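Local structure of SM80.1 Vicilin (Solanum melongena, 5VF5) at residues M248-G253 / F329-G334; V270-A275 / N336-G341; F220-G225 / S390-G395. The protein is a 7S vicilin with two cupin domains and probably serves as a storage protein of the eggplant seed. All blocks are in the same frame, centred on the assembly; numbering follows the deposited sequence. Where two conformers were deposited one is given.

Interaction 1 of 3, residues M248-G253 / F329-G334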
loop_
_atom_site.group_PDB
_atom_site.type_symbol
_atom_site.label_atom_id
_atom_site.label_comp_id
_atom_site.label_asym_id
_atom_site.label_seq_id
_atom_site.Cartn_x
_atom_site.Cartn_y
_atom_site.Cartn_z
ATOM N N MET A 248 -7.330 -3.260 7.438
ATOM C CA MET A 248 -7.712 -3.202 8.847
ATOM C C MET A 248 -8.602 -2.009 9.031
ATOM O O MET A 248 -8.259 -0.907 8.617
ATOM C CB MET A 248 -6.496 -3.152 9.780
ATOM C CG MET A 248 -6.857 -3.171 11.254
ATOM S SD MET A 248 -5.464 -3.624 12.282
ATOM C CE MET A 248 -4.612 -2.072 12.192
ATOM N N ASN A 249 -9.734 -2.252 9.687
ATOM C CA ASN A 249 -10.646 -1.219 10.079
ATOM C C ASN A 249 -10.863 -1.300 11.580
ATOM O O ASN A 249 -11.168 -2.374 12.109
ATOM C CB ASN A 249 -11.990 -1.343 9.361
ATOM C CG ASN A 249 -12.879 -0.125 9.611
ATOM O OD1 ASN A 249 -12.501 1.003 9.315
ATOM N ND2 ASN A 249 -13.988 -0.334 10.254
ATOM N N ILE A 250 -10.674 -0.163 12.245
ATOM C CA ILE A 250 -10.963 -0.029 13.673
ATOM C C ILE A 250 -12.153 0.941 13.778
ATOM O O ILE A 250 -12.084 2.110 13.328
ATOM C CB ILE A 250 -9.747 0.489 14.453
ATOM C CG1 ILE A 250 -8.519 -0.412 14.200
ATOM C CG2 ILE A 250 -10.076 0.551 15.940
ATOM C CD1 ILE A 250 -7.277 0.035 14.881
ATOM N N ASN A 251 -13.232 0.460 14.373
ATOM C CA ASN A 251 -14.403 1.293 14.507
ATOM C C ASN A 251 -14.149 2.475 15.440
ATOM O O ASN A 251 -13.255 2.436 16.294
ATOM C CB ASN A 251 -15.547 0.463 15.032
ATOM C CG ASN A 251 -16.039 -0.588 14.063
ATOM O OD1 ASN A 251 -15.937 -0.452 12.860
ATOM N ND2 ASN A 251 -16.669 -1.597 14.594
ATOM N N GLN A 252 -14.928 3.549 15.270
ATOM C CA GLN A 252 -14.717 4.724 16.126
ATOM C C GLN A 252 -14.819 4.300 17.567
ATOM O O GLN A 252 -15.637 3.442 17.928
ATOM C CB GLN A 252 -15.677 5.857 15.816
ATOM C CG GLN A 252 -17.121 5.569 15.797
ATOM C CD GLN A 252 -17.888 6.819 15.253
ATOM O OE1 GLN A 252 -17.897 7.899 15.888
ATOM N NE2 GLN A 252 -18.464 6.688 14.051
ATOM N N GLY A 253 -13.921 4.833 18.382
ATOM C CA GLY A 253 -13.853 4.475 19.785
ATOM C C GLY A 253 -13.222 3.116 20.051
ATOM O O GLY A 253 -13.229 2.658 21.203
ATOM N N PHE A 329 -2.889 0.245 17.814
ATOM C CA PHE A 329 -3.508 1.446 17.234
ATOM C C PHE A 329 -4.811 1.708 17.979
ATOM O O PHE A 329 -5.597 0.791 18.182
ATOM C CB PHE A 329 -3.846 1.281 15.764
ATOM C CG PHE A 329 -2.679 0.976 14.877
ATOM C CD1 PHE A 329 -2.292 -0.329 14.639
ATOM C CD2 PHE A 329 -1.982 1.991 14.238
ATOM C CE1 PHE A 329 -1.227 -0.614 13.780
ATOM C CE2 PHE A 329 -0.933 1.730 13.390
ATOM C CZ PHE A 329 -0.543 0.424 13.162
ATOM N N ILE A 330 -5.067 2.972 18.283
ATOM C CA ILE A 330 -6.235 3.411 19.009
ATOM C C ILE A 330 -6.897 4.489 18.104
ATOM O O ILE A 330 -6.319 5.550 17.841
ATOM C CB ILE A 330 -5.874 4.067 20.366
ATOM C CG1 ILE A 330 -5.199 3.046 21.292
ATOM C CG2 ILE A 330 -7.130 4.602 21.016
ATOM C CD1 ILE A 330 -3.687 3.034 21.153
ATOM N N ALA A 331 -8.082 4.191 17.610
ATOM C CA ALA A 331 -8.861 5.121 16.825
ATOM C C ALA A 331 -9.222 6.325 17.648
ATOM O O ALA A 331 -9.539 6.239 18.844
ATOM C CB ALA A 331 -10.100 4.451 16.267
ATOM N N THR A 332 -9.086 7.486 17.041
ATOM C CA THR A 332 -9.351 8.679 17.797
ATOM C C THR A 332 -10.608 9.292 17.198
ATOM O O THR A 332 -10.571 9.831 16.096
ATOM C CB THR A 332 -8.063 9.548 18.013
ATOM O OG1 THR A 332 -7.385 9.906 16.807
ATOM C CG2 THR A 332 -7.023 8.805 18.995
ATOM N N GLY A 333 -11.707 8.875 17.887
ATOM C CA GLY A 333 -13.092 9.412 17.993
ATOM C C GLY A 333 -14.177 9.682 16.948
ATOM O O GLY A 333 -15.294 9.138 17.030
ATOM N N GLY A 334 -13.920 10.580 16.018
ATOM C CA GLY A 334 -14.990 10.991 15.130
ATOM C C GLY A 334 -15.144 10.191 13.859
ATOM O O GLY A 334 -15.935 10.552 12.991
#

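Interaction 2 of 3, residues V270-A275 / N336-G341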
loop_
_atom_site.group_PDB
_atom_site.type_symbol
_atom_site.label_atom_id
_atom_site.label_comp_id
_atom_site.label_asym_id
_atom_site.label_seq_id
_atom_site.Cartn_x
_atom_site.Cartn_y
_atom_site.Cartn_z
ATOM N N VAL A 270 -2.695 5.009 5.863
ATOM C CA VAL A 270 -3.998 5.382 6.396
ATOM C C VAL A 270 -4.869 5.861 5.259
ATOM O O VAL A 270 -4.458 6.701 4.466
ATOM C CB VAL A 270 -3.902 6.510 7.427
ATOM C CG1 VAL A 270 -5.254 6.830 8.016
ATOM C CG2 VAL A 270 -2.925 6.121 8.526
ATOM N N VAL A 271 -6.061 5.271 5.170
ATOM C CA VAL A 271 -7.061 5.645 4.156
ATOM C C VAL A 271 -8.209 6.480 4.718
ATOM O O VAL A 271 -8.743 7.278 3.966
ATOM C CB VAL A 271 -7.513 4.488 3.289
ATOM C CG1 VAL A 271 -6.293 3.916 2.582
ATOM C CG2 VAL A 271 -8.201 3.438 4.095
ATOM N N GLU A 272 -8.586 6.260 5.988
ATOM C CA GLU A 272 -9.698 6.957 6.648
ATOM C C GLU A 272 -9.371 7.166 8.093
ATOM O O GLU A 272 -8.824 6.259 8.715
ATOM C CB GLU A 272 -11.030 6.143 6.565
ATOM C CG GLU A 272 -11.585 6.019 5.157
ATOM C CD GLU A 272 -12.707 4.998 4.996
ATOM O OE1 GLU A 272 -13.401 4.685 5.976
ATOM O OE2 GLU A 272 -12.877 4.479 3.869
ATOM N N GLY A 273 -9.689 8.353 8.627
ATOM C CA GLY A 273 -9.607 8.562 10.049
ATOM C C GLY A 273 -8.242 8.864 10.607
ATOM O O GLY A 273 -7.306 9.224 9.865
ATOM N N ASN A 274 -8.155 8.725 11.929
ATOM C CA ASN A 274 -6.980 9.072 12.711
ATOM C C ASN A 274 -6.786 8.039 13.796
ATOM O O ASN A 274 -7.754 7.445 14.323
ATOM C CB ASN A 274 -7.233 10.402 13.422
ATOM C CG ASN A 274 -7.243 11.558 12.498
ATOM O OD1 ASN A 274 -6.274 11.802 11.808
ATOM N ND2 ASN A 274 -8.367 12.237 12.416
ATOM N N ALA A 275 -5.533 7.814 14.153
ATOM C CA ALA A 275 -5.214 6.964 15.274
ATOM C C ALA A 275 -3.957 7.385 16.001
ATOM O O ALA A 275 -3.064 8.022 15.433
ATOM C CB ALA A 275 -5.111 5.493 14.819
ATOM N N ASN A 336 -14.220 5.974 12.069
ATOM C CA ASN A 336 -13.449 4.746 12.006
ATOM C C ASN A 336 -12.033 5.105 11.495
ATOM O O ASN A 336 -11.804 6.169 10.887
ATOM C CB ASN A 336 -14.080 3.779 11.049
ATOM C CG ASN A 336 -14.054 4.307 9.647
ATOM O OD1 ASN A 336 -14.576 5.404 9.390
ATOM N ND2 ASN A 336 -13.421 3.593 8.756
ATOM N N PHE A 337 -11.080 4.218 11.780
ATOM C CA PHE A 337 -9.708 4.328 11.326
ATOM C C PHE A 337 -9.456 3.138 10.410
ATOM O O PHE A 337 -9.535 1.987 10.854
ATOM C CB PHE A 337 -8.759 4.295 12.496
ATOM C CG PHE A 337 -7.290 4.227 12.142
ATOM C CD1 PHE A 337 -6.645 5.331 11.589
ATOM C CD2 PHE A 337 -6.514 3.071 12.427
ATOM C CE1 PHE A 337 -5.297 5.307 11.303
ATOM C CE2 PHE A 337 -5.169 3.073 12.138
ATOM C CZ PHE A 337 -4.554 4.195 11.599
ATOM N N ARG A 338 -9.217 3.424 9.141
ATOM C CA ARG A 338 -9.011 2.390 8.130
ATOM C C ARG A 338 -7.666 2.519 7.442
ATOM O O ARG A 338 -7.239 3.595 7.041
ATOM C CB ARG A 338 -10.086 2.490 7.050
ATOM C CG ARG A 338 -10.200 1.239 6.188
ATOM C CD ARG A 338 -11.338 1.313 5.161
ATOM N NE ARG A 338 -12.636 1.710 5.743
ATOM C CZ ARG A 338 -13.575 0.873 6.204
ATOM N NH1 ARG A 338 -13.405 -0.459 6.198
ATOM N NH2 ARG A 338 -14.717 1.374 6.684
ATOM N N VAL A 339 -6.997 1.369 7.349
ATOM C CA VAL A 339 -5.637 1.306 6.749
ATOM C C VAL A 339 -5.557 0.189 5.740
ATOM O O VAL A 339 -6.294 -0.830 5.844
ATOM C CB VAL A 339 -4.501 1.126 7.804
ATOM C CG1 VAL A 339 -4.585 2.216 8.838
ATOM C CG2 VAL A 339 -4.560 -0.238 8.463
ATOM N N VAL A 340 -4.637 0.328 4.802
ATOM C CA VAL A 340 -4.209 -0.744 3.941
ATOM C C VAL A 340 -2.767 -0.974 4.274
ATOM O O VAL A 340 -1.985 -0.024 4.370
ATOM C CB VAL A 340 -4.299 -0.368 2.457
ATOM C CG1 VAL A 340 -3.733 -1.483 1.573
ATOM C CG2 VAL A 340 -5.722 -0.071 2.140
ATOM N N GLY A 341 -2.409 -2.222 4.511
ATOM C CA GLY A 341 -1.015 -2.579 4.815
ATOM C C GLY A 341 -0.439 -3.512 3.761
ATOM O O GLY A 341 -1.071 -4.510 3.365
HETATM O O HOH W 1 -15.942 4.069 6.643
HETATM O O HOH W 2 -15.132 6.940 7.214
#

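Interaction 3 of 3, residues F220-G225 / S390-G395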
loop_
_atom_site.group_PDB
_atom_site.type_symbol
_atom_site.label_atom_id
_atom_site.label_comp_id
_atom_site.label_asym_id
_atom_site.label_seq_id
_atom_site.Cartn_x
_atom_site.Cartn_y
_atom_site.Cartn_z
ATOM N N PHE A 220 -9.870 -11.882 11.508
ATOM C CA PHE A 220 -10.005 -11.490 12.940
ATOM C C PHE A 220 -11.061 -10.392 12.959
ATOM O O PHE A 220 -10.994 -9.476 12.148
ATOM C CB PHE A 220 -8.688 -10.959 13.559
ATOM C CG PHE A 220 -7.545 -11.920 13.430
ATOM C CD1 PHE A 220 -7.556 -13.126 14.132
ATOM C CD2 PHE A 220 -6.437 -11.640 12.611
ATOM C CE1 PHE A 220 -6.515 -14.034 14.027
ATOM C CE2 PHE A 220 -5.407 -12.568 12.503
ATOM C CZ PHE A 220 -5.450 -13.779 13.192
ATOM N N GLY A 221 -12.070 -10.476 13.827
ATOM C CA GLY A 221 -12.958 -9.378 13.935
ATOM C C GLY A 221 -13.713 -9.433 15.205
ATOM O O GLY A 221 -13.757 -10.467 15.878
ATOM N N SER A 222 -14.260 -8.280 15.531
ATOM C CA SER A 222 -15.166 -8.136 16.642
ATOM C C SER A 222 -16.055 -6.929 16.390
ATOM O O SER A 222 -15.975 -6.300 15.322
ATOM C CB SER A 222 -14.395 -7.900 17.914
ATOM O OG SER A 222 -13.888 -6.581 17.926
ATOM N N ARG A 223 -16.892 -6.573 17.362
ATOM C CA ARG A 223 -17.722 -5.409 17.129
ATOM C C ARG A 223 -16.929 -4.101 17.038
ATOM O O ARG A 223 -17.515 -3.089 16.684
ATOM C CB ARG A 223 -18.824 -5.296 18.174
ATOM C CG ARG A 223 -18.385 -4.956 19.578
ATOM C CD ARG A 223 -19.626 -5.108 20.480
ATOM N NE ARG A 223 -19.394 -4.813 21.891
ATOM C CZ ARG A 223 -19.673 -3.659 22.514
ATOM N NH1 ARG A 223 -19.412 -3.544 23.818
ATOM N NH2 ARG A 223 -20.198 -2.615 21.865
ATOM N N PHE A 224 -15.635 -4.125 17.386
ATOM C CA PHE A 224 -14.804 -2.926 17.306
ATOM C C PHE A 224 -13.828 -2.878 16.150
ATOM O O PHE A 224 -13.126 -1.889 16.024
ATOM C CB PHE A 224 -14.071 -2.674 18.623
ATOM C CG PHE A 224 -14.944 -1.991 19.626
ATOM C CD1 PHE A 224 -15.178 -0.624 19.503
ATOM C CD2 PHE A 224 -15.530 -2.693 20.626
ATOM C CE1 PHE A 224 -16.020 0.040 20.397
ATOM C CE2 PHE A 224 -16.373 -2.048 21.536
ATOM C CZ PHE A 224 -16.593 -0.686 21.428
ATOM N N GLY A 225 -13.795 -3.897 15.301
ATOM C CA GLY A 225 -12.915 -3.824 14.140
ATOM C C GLY A 225 -12.802 -5.093 13.366
ATOM O O GLY A 225 -13.365 -6.112 13.755
ATOM N N SER A 390 -11.776 -10.401 21.952
ATOM C CA SER A 390 -10.530 -10.603 21.187
ATOM C C SER A 390 -10.395 -9.610 20.087
ATOM O O SER A 390 -11.385 -9.070 19.592
ATOM C CB SER A 390 -10.470 -12.017 20.585
ATOM O OG SER A 390 -10.417 -13.008 21.587
ATOM N N TYR A 391 -9.118 -9.333 19.765
ATOM C CA TYR A 391 -8.684 -8.643 18.536
ATOM C C TYR A 391 -8.898 -7.156 18.530
ATOM O O TYR A 391 -7.914 -6.375 18.450
ATOM C CB TYR A 391 -9.319 -9.267 17.277
ATOM C CG TYR A 391 -9.224 -10.768 17.249
ATOM C CD1 TYR A 391 -8.031 -11.409 17.469
ATOM C CD2 TYR A 391 -10.348 -11.537 17.057
ATOM C CE1 TYR A 391 -7.946 -12.797 17.484
ATOM C CE2 TYR A 391 -10.274 -12.916 17.049
ATOM C CZ TYR A 391 -9.089 -13.544 17.260
ATOM O OH TYR A 391 -9.033 -14.914 17.229
ATOM N N PHE A 392 -10.151 -6.721 18.682
ATOM C CA PHE A 392 -10.469 -5.290 18.769
ATOM C C PHE A 392 -11.449 -5.064 19.897
ATOM O O PHE A 392 -12.392 -5.850 20.072
ATOM C CB PHE A 392 -11.079 -4.762 17.485
ATOM C CG PHE A 392 -10.281 -5.053 16.238
ATOM C CD1 PHE A 392 -10.445 -6.257 15.559
ATOM C CD2 PHE A 392 -9.431 -4.126 15.709
ATOM C CE1 PHE A 392 -9.728 -6.522 14.394
ATOM C CE2 PHE A 392 -8.724 -4.376 14.540
ATOM C CZ PHE A 392 -8.875 -5.566 13.880
ATOM N N VAL A 393 -11.197 -4.002 20.670
ATOM C CA VAL A 393 -12.008 -3.696 21.847
ATOM C C VAL A 393 -12.206 -2.185 21.958
ATOM O O VAL A 393 -11.608 -1.420 21.203
ATOM C CB VAL A 393 -11.357 -4.256 23.137
ATOM C CG1 VAL A 393 -11.126 -5.739 23.058
ATOM C CG2 VAL A 393 -10.058 -3.584 23.480
ATOM N N ALA A 394 -13.024 -1.747 22.926
ATOM C CA ALA A 394 -13.151 -0.328 23.166
ATOM C C ALA A 394 -11.801 0.254 23.593
ATOM O O ALA A 394 -11.101 -0.302 24.422
ATOM C CB ALA A 394 -14.175 -0.070 24.255
ATOM N N GLY A 395 -11.477 1.403 23.038
ATOM C CA GLY A 395 -10.271 2.125 23.411
ATOM C C GLY A 395 -10.489 2.876 24.698
ATOM O O GLY A 395 -11.620 2.925 25.204
#

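Interaction 1 of 3, residues M248-G253 / F329-G334
Strands 248-250 and 329-331 belong to the two facing sheets of the second cupin domain; their axes come no nearer than 8.4 Å and diverge by 51°, and the backbones draw together only beyond the strand ends, where the CA atoms of Gln252 and Gly333 lie 5.3 Å apart. Within the strands the meeting is between side chains. Ile250 takes part with two separate branches. Its CD1, extended by a chi2 of 178°, reaches the CB of Phe329 at 3.8 Å, the two side chains crossing at about a right angle, while its CG2 lies 3.9 Å from the CB of Ala331. That same methyl of Ala331 also sits 3.7 Å from the carbonyl oxygen of Asn251, where the chain leaves the strand. Met248, modelled in two conformers, bends at chi3 in the one described, and its CE then comes up obliquely to the Phe329 ring, nearest to CD1 at 3.8 Å. Val256 of strand 254-261 touches both Ile250 and Phe329, and Phe337 touches both Ile250 and Ala331, so the cluster continues on through the interior. With methyl, methylene and ring carbons doing the touching between the strands, cohesion here comes from dispersion and the burial of apolar surface, and depends on how branch and ring fit rather than on directional bonds.

Interaction 2 of 3, residues V270-A275 / N336-G341
Backbone bonds join Val271 and Glu272 to Arg338 in an antiparallel ladder broken by a classic beta bulge. Both amides, Val271 N at 2.8 Å and Glu272 N at 3.2 Å, donate to the one carbonyl oxygen of Arg338, and Arg338 N returns a bond to Glu272 O. The bulge shifts the register by one residue between the non-hydrogen-bonded pair Val270-Val339 and the hydrogen-bonded pair Glu272-Arg338.

The charged and polar groups gather on Glu272 OE1, in the conformers described, Glu272, Asn336 and Arg338 each having a second. Glu272 and Arg338 run side by side and point the same way; NE of Arg338 reaches OE1 at 3.1 Å in a nearly straight salt bridge (175°), with OE1 at the edge of the guanidinium but NE above the carboxylate plane. Asn336 ND2 approaches OE1 on the anti side at 3.0 Å, from the same face of the carboxylate, and also binds Asn249 OD1. Two waters donate to OE1 as well, one accepting from Arg338 NH2 and the other donating to Asn336 OD1.

Apolar contacts centre on Phe337. Chi1 of 173° sets its CG anti to the backbone N, and the Ala275 methyl covers one face of the ring in a CH-pi contact, CB 3.3 Å from the centroid; Val270 CG1 meets CE1 at 3.6 Å.

In this conformer, four donors converging on one carboxylate oxygen, one of them cationic, would be expected to favour the ionised form of Glu272, while Phe337, packed against Val270 and Ala275, supplies an apolar part of the contact.

Interaction 3 of 3, residues F220-G225 / S390-G395
Tyr391 presents one ring face to Phe220 and the other to the CB of its own neighbour Ser390, while Gly221 O lies at the ring edge, near its plane. On the Phe220 side, in the conformer described, one of two, the CB of that residue stands over the face, 3.9 Å from the Tyr391 centroid, and its CD1 approaches CE1 of Tyr391 at 3.4 Å; the two ring planes are inclined by 48°. Phe392 takes Gly225 over one face, Gly225 CA lying 3.8 Å from the ring centroid, and has Ser222 OG and Phe220 O at its edge. The Phe224 ring covers the peptide between Val393 and Ala394, with Ala394 N 3.5 Å from CD2 of Phe224 and the Ala394 methyl off-centre over the ring.

Among these rings, Ser222 OG donates to Phe392 O at 2.7 Å, from 40° above the carbonyl plane. The same hydroxyl accepts from Phe224 N at 3.1 Å, forming an ST turn; chi1 of 74° puts OG between the backbone N and the carbonyl carbon. Phe353 adds an edge-to-face partner to both Phe220 and Tyr391.

The type I turn from Ser222 to Gly225 closes a tight beta hairpin between strand 220-222 and strand 225-230. Its packing on strand 392-394, which pairs with strand 254-261, joins the two sheets at one margin of a cupin beta barrel.

From the N terminus, the chain first passes 220-225, then 248-253 and 270-275, before 329-334 returns to close interaction 1. A few residues later 336-341 closes interaction 2; because its first segment lies within the span of interaction 1 and its second beyond it, the two cross. Only at 390-395 does interaction 3 close, its loop enclosing both. Interactions 1 and 2 meet through Asn249 and Asn336 and through the neighbouring strands 243-250 and 337-344; interactions 1 and 3 meet at Asn251 with Arg223 and at Gly253 with Gly395. Interaction 2 links strands within one sheet, whereas interactions 1 and 3 join the two sheets of the second cupin domain.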